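Local atomic coordinates of adherence and virulence protein A (Streptococcus pneumoniae, PDB entry 6PON), a protein that probably binds host fibronectin and contributes to adherence and virulence of the pneumococcus. Residues R23-N28 against V36-S41. Numbering follows the deposited sequence.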
ATOM      1  N   ARG B  23     -12.264 -39.335 -19.043  1.00 25.23           N
ATOM      2  CA  ARG B  23     -13.442 -40.187 -19.083  1.00 24.88           C
ATOM      3  C   ARG B  23     -13.712 -40.691 -17.682  1.00 25.67           C
ATOM      4  O   ARG B  23     -12.791 -41.158 -17.008  1.00 24.36           O
ATOM      5  CB  ARG B  23     -13.242 -41.368 -20.033  1.00 29.31           C
ATOM      6  CG  ARG B  23     -13.294 -41.007 -21.509  1.00 30.70           C
ATOM      7  CD  ARG B  23     -14.750 -40.775 -21.974  1.00 32.56           C
ATOM      8  NE  ARG B  23     -14.823 -40.330 -23.371  1.00 38.93           N
ATOM      9  CZ  ARG B  23     -15.955 -40.101 -24.044  1.00 38.20           C
ATOM     10  NH1 ARG B  23     -17.140 -40.268 -23.461  1.00 27.25           N
ATOM     11  NH2 ARG B  23     -15.904 -39.702 -25.313  1.00 39.24           N
ATOM     12  N   ILE B  24     -14.961 -40.579 -17.239  1.00 26.17           N
ATOM     13  CA  ILE B  24     -15.359 -41.115 -15.943  1.00 22.30           C
ATOM     14  C   ILE B  24     -15.567 -42.609 -16.100  1.00 26.31           C
ATOM     15  O   ILE B  24     -16.413 -43.042 -16.890  1.00 24.33           O
ATOM     16  CB  ILE B  24     -16.633 -40.445 -15.422  1.00 25.67           C
ATOM     17  CG1 ILE B  24     -16.413 -38.947 -15.241  1.00 26.06           C
ATOM     18  CG2 ILE B  24     -17.060 -41.082 -14.111  1.00 25.70           C
ATOM     19  CD1 ILE B  24     -17.683 -38.186 -15.047  1.00 18.76           C
ATOM     20  N   GLN B  25     -14.801 -43.397 -15.346  1.00 27.23           N
ATOM     21  CA  GLN B  25     -14.809 -44.843 -15.469  1.00 25.98           C
ATOM     22  C   GLN B  25     -15.516 -45.552 -14.331  1.00 25.00           C
ATOM     23  O   GLN B  25     -15.920 -46.705 -14.503  1.00 31.28           O
ATOM     24  CB  GLN B  25     -13.369 -45.377 -15.553  1.00 30.05           C
ATOM     25  CG  GLN B  25     -12.715 -45.248 -16.922  1.00 27.68           C
ATOM     26  CD  GLN B  25     -11.246 -45.627 -16.895  1.00 39.56           C
ATOM     27  OE1 GLN B  25     -10.583 -45.505 -15.865  1.00 51.84           O
ATOM     28  NE2 GLN B  25     -10.727 -46.078 -18.025  1.00 41.88           N
ATOM     29  N   LYS B  26     -15.666 -44.914 -13.177  1.00 24.56           N
ATOM     30  CA  LYS B  26     -16.254 -45.593 -12.033  1.00 21.42           C
ATOM     31  C   LYS B  26     -16.862 -44.542 -11.113  1.00 25.44           C
ATOM     32  O   LYS B  26     -16.339 -43.432 -10.996  1.00 25.87           O
ATOM     33  CB  LYS B  26     -15.208 -46.454 -11.312  1.00 22.55           C
ATOM     34  CG  LYS B  26     -15.798 -47.575 -10.506  1.00 30.77           C
ATOM     35  CD  LYS B  26     -14.735 -48.353  -9.721  1.00 39.85           C
ATOM     36  CE  LYS B  26     -15.398 -49.324  -8.707  1.00 40.79           C
ATOM     37  NZ  LYS B  26     -14.408 -50.177  -7.965  1.00 37.82           N
ATOM     38  N   ILE B  27     -17.987 -44.883 -10.488  1.00 23.29           N
ATOM     39  CA  ILE B  27     -18.758 -43.936  -9.697  1.00 20.61           C
ATOM     40  C   ILE B  27     -19.247 -44.666  -8.453  1.00 21.81           C
ATOM     41  O   ILE B  27     -20.005 -45.638  -8.559  1.00 24.68           O
ATOM     42  CB  ILE B  27     -19.943 -43.355 -10.499  1.00 22.92           C
ATOM     43  CG1 ILE B  27     -19.462 -42.503 -11.674  1.00 21.56           C
ATOM     44  CG2 ILE B  27     -20.846 -42.520  -9.633  1.00 23.57           C
ATOM     45  CD1 ILE B  27     -19.979 -43.004 -13.027  1.00 26.08           C
ATOM     46  N   ASN B  28     -18.823 -44.206  -7.276  1.00 21.99           N
ATOM     47  CA  ASN B  28     -19.223 -44.810  -6.009  1.00 18.61           C
ATOM     48  C   ASN B  28     -19.511 -43.736  -4.966  1.00 23.60           C
ATOM     49  O   ASN B  28     -19.077 -42.584  -5.082  1.00 23.61           O
ATOM     50  CB  ASN B  28     -18.155 -45.752  -5.461  1.00 18.39           C
ATOM     51  CG  ASN B  28     -17.845 -46.880  -6.408  1.00 24.05           C
ATOM     52  OD1 ASN B  28     -17.020 -46.728  -7.307  1.00 26.97           O
ATOM     53  ND2 ASN B  28     -18.521 -48.018  -6.231  1.00 25.79           N
ATOM     54  N   VAL B  36     -17.181 -40.351  -5.118  1.00 22.40           N
ATOM     55  CA  VAL B  36     -15.844 -40.572  -5.660  1.00 20.28           C
ATOM     56  C   VAL B  36     -15.954 -41.053  -7.102  1.00 22.66           C
ATOM     57  O   VAL B  36     -16.660 -42.024  -7.386  1.00 26.81           O
ATOM     58  CB  VAL B  36     -15.048 -41.576  -4.811  1.00 23.64           C
ATOM     59  CG1 VAL B  36     -13.683 -41.845  -5.439  1.00 21.59           C
ATOM     60  CG2 VAL B  36     -14.873 -41.041  -3.413  1.00 22.28           C
ATOM     61  N   LEU B  37     -15.246 -40.382  -8.004  1.00 18.80           N
ATOM     62  CA  LEU B  37     -15.196 -40.736  -9.414  1.00 23.63           C
ATOM     63  C   LEU B  37     -13.790 -41.205  -9.769  1.00 27.42           C
ATOM     64  O   LEU B  37     -12.814 -40.500  -9.493  1.00 25.96           O
ATOM     65  CB  LEU B  37     -15.559 -39.538 -10.304  1.00 19.18           C
ATOM     66  CG  LEU B  37     -16.791 -38.698  -9.992  1.00 19.92           C
ATOM     67  CD1 LEU B  37     -17.007 -37.663 -11.077  1.00 17.89           C
ATOM     68  CD2 LEU B  37     -18.021 -39.591  -9.873  1.00 19.41           C
ATOM     69  N   GLN B  38     -13.680 -42.376 -10.391  1.00 22.49           N
ATOM     70  CA  GLN B  38     -12.442 -42.758 -11.053  1.00 26.16           C
ATOM     71  C   GLN B  38     -12.475 -42.188 -12.465  1.00 30.09           C
ATOM     72  O   GLN B  38     -13.418 -42.452 -13.224  1.00 30.28           O
ATOM     73  CB  GLN B  38     -12.259 -44.274 -11.079  1.00 29.72           C
ATOM     74  CG  GLN B  38     -10.812 -44.715 -11.263  1.00 39.82           C
ATOM     75  CD  GLN B  38     -10.705 -46.056 -11.977  1.00 53.57           C
ATOM     76  OE1 GLN B  38     -10.257 -46.123 -13.130  1.00 57.50           O
ATOM     77  NE2 GLN B  38     -11.121 -47.133 -11.298  1.00 46.87           N
ATOM     78  N   ILE B  39     -11.468 -41.388 -12.810  1.00 29.04           N
ATOM     79  CA  ILE B  39     -11.430 -40.686 -14.086  1.00 24.24           C
ATOM     80  C   ILE B  39     -10.115 -41.003 -14.770  1.00 26.56           C
ATOM     81  O   ILE B  39      -9.048 -40.827 -14.176  1.00 26.24           O
ATOM     82  CB  ILE B  39     -11.584 -39.163 -13.909  1.00 28.77           C
ATOM     83  CG1 ILE B  39     -12.976 -38.804 -13.394  1.00 25.33           C
ATOM     84  CG2 ILE B  39     -11.294 -38.426 -15.207  1.00 23.80           C
ATOM     85  CD1 ILE B  39     -13.021 -37.428 -12.729  1.00 18.27           C
ATOM     86  N   ARG B  40     -10.189 -41.459 -16.015  1.00 28.31           N
ATOM     87  CA  ARG B  40      -9.005 -41.675 -16.833  1.00 29.52           C
ATOM     88  C   ARG B  40      -8.767 -40.440 -17.685  1.00 32.10           C
ATOM     89  O   ARG B  40      -9.695 -39.938 -18.330  1.00 34.46           O
ATOM     90  CB  ARG B  40      -9.165 -42.906 -17.727  1.00 34.50           C
ATOM     91  CG  ARG B  40      -8.015 -43.104 -18.706  1.00 40.18           C
ATOM     92  CD  ARG B  40      -7.991 -44.522 -19.244  1.00 44.47           C
ATOM     93  NE  ARG B  40      -6.785 -44.791 -20.021  1.00 53.33           N
ATOM     94  CZ  ARG B  40      -5.601 -45.105 -19.494  1.00 53.63           C
ATOM     95  NH1 ARG B  40      -5.438 -45.178 -18.172  1.00 44.38           N
ATOM     96  NH2 ARG B  40      -4.569 -45.338 -20.299  1.00 56.80           N
ATOM     97  N   SER B  41      -7.521 -39.971 -17.702  1.00 34.22           N
ATOM     98  CA  SER B  41      -7.169 -38.727 -18.366  1.00 29.36           C
ATOM     99  C   SER B  41      -5.663 -38.681 -18.571  1.00 36.04           C
ATOM    100  O   SER B  41      -4.906 -39.018 -17.658  1.00 40.55           O
ATOM    101  CB  SER B  41      -7.622 -37.536 -17.536  1.00 27.48           C
ATOM    102  OG  SER B  41      -7.860 -36.437 -18.382  1.00 36.54           O
TER
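Arg-23 to Asn-28 and Val-36 to Arg-40 form a beta hairpin, the first two strands of a four-stranded antiparallel sheet, broken by a classic beta bulge. Arg-23 with Arg-40 and Asn-28 with Val-36 are hydrogen-bonded pairs in which both N-H groups are used; Arg-23 N lies 2.7 Å from Arg-40 O, and Val-36 N reaches Asn-28 O in a nearly straight bond (178° at the hydrogen). Between them Gln-25 and Lys-26 both face Gln-38. Gln-38 O accepts Gln-25 N at 2.7 Å and, weakly, Lys-26 N at 3.3 Å, while Gln-38 N returns a bond to Lys-26 O.

Apolar packing occupies the buried face. Ile-24 and Ile-39 lie side by side, their CG1 atoms 3.9 Å apart, and both side chains touch Ile-88 of strand 87-93. Ile-27 runs alongside Leu-37 in the same way, with Ile-27 CG1 3.7 Å from Leu-37 CD2, and Leu-83 of helix 74-83 packs on Ile-27.

The face carrying Arg-23, Lys-26, Gln-38 and Arg-40 is more polar, and Arg-23, Lys-26 and Arg-40 are exposed to solvent. There the Gln-25 side chain crosses the aliphatic part of Arg-40, with Gln-25 CD 3.5 Å from Arg-40 CB, and Lys-26 CB rests 3.7 Å from Gln-38 CB.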